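Local coordinates for protein NolR (Sinorhizobium fredii, PDB 4OMZ) that probably acts as a dimeric DNA-binding transcription regulator of the ArsR family, controlling rhizobial nodulation and symbiosis genes through a helix-turn-helix domain, at residues S37-E42 and Y83-D88. Sequence-based numbering, arbitrary orientation.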
loop_
_atom_site.group_PDB
_atom_site.type_symbol
_atom_site.label_atom_id
_atom_site.label_comp_id
_atom_site.label_asym_id
_atom_site.label_seq_id
_atom_site.Cartn_x
_atom_site.Cartn_y
_atom_site.Cartn_z
ATOM N N SER A 37 -10.574 4.603 11.159
ATOM C CA SER A 37 -11.501 4.590 12.275
ATOM C C SER A 37 -10.889 3.955 13.527
ATOM O O SER A 37 -11.010 4.494 14.624
ATOM C CB SER A 37 -12.773 3.853 11.868
ATOM O OG SER A 37 -13.273 4.354 10.644
ATOM N N LEU A 38 -10.212 2.826 13.355
ATOM C CA LEU A 38 -9.610 2.101 14.469
ATOM C C LEU A 38 -8.411 2.835 15.052
ATOM O O LEU A 38 -8.063 2.633 16.217
ATOM C CB LEU A 38 -9.195 0.701 14.024
ATOM C CG LEU A 38 -10.353 -0.257 13.757
ATOM C CD1 LEU A 38 -9.847 -1.678 13.564
ATOM C CD2 LEU A 38 -11.341 -0.190 14.911
ATOM N N VAL A 39 -7.764 3.672 14.249
ATOM C CA VAL A 39 -6.680 4.481 14.787
ATOM C C VAL A 39 -7.259 5.574 15.671
ATOM O O VAL A 39 -6.670 5.920 16.697
ATOM C CB VAL A 39 -5.808 5.114 13.672
ATOM C CG1 VAL A 39 -5.146 6.393 14.158
ATOM C CG2 VAL A 39 -4.756 4.129 13.202
ATOM N N LYS A 40 -8.449 6.075 15.344
ATOM C CA LYS A 40 -8.890 7.224 16.136
ATOM C C LYS A 40 -9.902 6.856 17.225
ATOM O O LYS A 40 -10.246 7.704 18.052
ATOM C CB LYS A 40 -9.489 8.325 15.251
ATOM C CG LYS A 40 -9.167 8.224 13.782
ATOM C CD LYS A 40 -7.779 8.762 13.480
ATOM C CE LYS A 40 -7.632 9.174 12.024
ATOM N NZ LYS A 40 -8.281 10.490 11.753
ATOM N N GLU A 41 -10.344 5.599 17.260
ATOM C CA GLU A 41 -11.255 5.158 18.316
ATOM C C GLU A 41 -11.402 3.631 18.430
ATOM O O GLU A 41 -11.192 2.908 17.456
ATOM C CB GLU A 41 -12.607 5.834 18.056
ATOM C CG GLU A 41 -13.020 5.722 16.592
ATOM C CD GLU A 41 -14.245 6.541 16.213
ATOM O OE1 GLU A 41 -15.098 6.822 17.084
ATOM O OE2 GLU A 41 -14.343 6.901 15.016
ATOM N N GLU A 42 -11.770 3.153 19.619
ATOM C CA GLU A 42 -12.210 1.766 19.820
ATOM C C GLU A 42 -13.627 1.519 19.327
ATOM O O GLU A 42 -14.510 2.352 19.525
ATOM C CB GLU A 42 -12.168 1.357 21.294
ATOM C CG GLU A 42 -10.821 1.140 21.926
ATOM C CD GLU A 42 -10.957 0.451 23.280
ATOM O OE1 GLU A 42 -11.602 1.031 24.184
ATOM O OE2 GLU A 42 -10.427 -0.673 23.441
ATOM N N TYR A 83 -12.137 -3.587 18.854
ATOM C CA TYR A 83 -10.950 -3.502 18.013
ATOM C C TYR A 83 -10.334 -2.114 18.059
ATOM O O TYR A 83 -11.042 -1.115 18.188
ATOM C CB TYR A 83 -11.296 -3.860 16.569
ATOM C CG TYR A 83 -11.450 -5.340 16.315
ATOM C CD1 TYR A 83 -12.618 -6.009 16.656
ATOM C CD2 TYR A 83 -10.429 -6.067 15.718
ATOM C CE1 TYR A 83 -12.762 -7.364 16.413
ATOM C CE2 TYR A 83 -10.562 -7.420 15.476
ATOM C CZ TYR A 83 -11.728 -8.065 15.824
ATOM O OH TYR A 83 -11.853 -9.414 15.578
ATOM N N SER A 84 -9.011 -2.056 17.961
ATOM C CA SER A 84 -8.320 -0.778 17.832
ATOM C C SER A 84 -7.053 -0.998 17.033
ATOM O O SER A 84 -6.702 -2.135 16.739
ATOM C CB SER A 84 -8.000 -0.177 19.203
ATOM O OG SER A 84 -7.285 -1.097 20.008
ATOM N N SER A 85 -6.375 0.078 16.657
ATOM C CA SER A 85 -5.051 -0.062 16.073
ATOM C C SER A 85 -4.077 0.936 16.653
ATOM O O SER A 85 -4.296 2.145 16.594
ATOM C CB SER A 85 -5.090 0.100 14.558
ATOM O OG SER A 85 -3.799 -0.123 14.019
ATOM N N SER A 86 -2.993 0.415 17.208
ATOM C CA SER A 86 -1.912 1.241 17.709
ATOM C C SER A 86 -0.639 0.949 16.916
ATOM O O SER A 86 0.474 1.160 17.395
ATOM C CB SER A 86 -1.713 1.003 19.200
ATOM O OG SER A 86 -2.739 1.650 19.937
ATOM N N SER A 87 -0.828 0.458 15.692
ATOM C CA SER A 87 0.267 0.065 14.809
ATOM C C SER A 87 1.114 1.240 14.320
ATOM O O SER A 87 0.617 2.140 13.640
ATOM C CB SER A 87 -0.293 -0.691 13.601
ATOM O OG SER A 87 0.703 -0.880 12.611
ATOM N N ASP A 88 2.398 1.224 14.654
ATOM C CA ASP A 88 3.299 2.272 14.195
ATOM C C ASP A 88 3.397 2.289 12.662
ATOM O O ASP A 88 3.463 3.356 12.047
ATOM C CB ASP A 88 4.682 2.097 14.820
ATOM C CG ASP A 88 5.692 3.079 14.269
ATOM O OD1 ASP A 88 5.685 4.245 14.712
ATOM O OD2 ASP A 88 6.497 2.680 13.400
HETATM O O HOH W 1 -4.751 4.610 18.831
#
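Matching first torsions (chi1 -71° in L38, -77° in Y83) set CG anti to the carbonyl carbon in both, and the two side chains run alongside each other in one direction. A branched leucine suits this spot: L38 CD1 packs 4.0 Å from Y83 CB, while L38 CD2 rests 3.4 Å from Y83 O. The last turn of helix 29-40 thereby sits against the end of strand 80-84, and L48 and V72 also touch L38. The polar link is S85 N to L38 O, 3.1 Å with 154° at the hydrogen; the donor stands above the carbonyl plane. The small serine suits the close approach, with S85 CB 4.2 Å from L38 CB. S85 turns its hydroxyl to L71 O, so the buried hydroxyl is satisfied. A water donates to V39 O and, weakly, to S85 O. Past the helix, E42 CA makes a CA-H...O contact of 3.5 Å with Y83 O, next to the backbone pairing of Y83 with M43; the E42 carboxylate reaches R75 in a salt bridge. Apolar contact with Y83 and one main-chain hydrogen bond from S85, just after the strand, thus join helix to wing end within the winged helix-turn-helix fold, while R75 probably offsets the charge of E42.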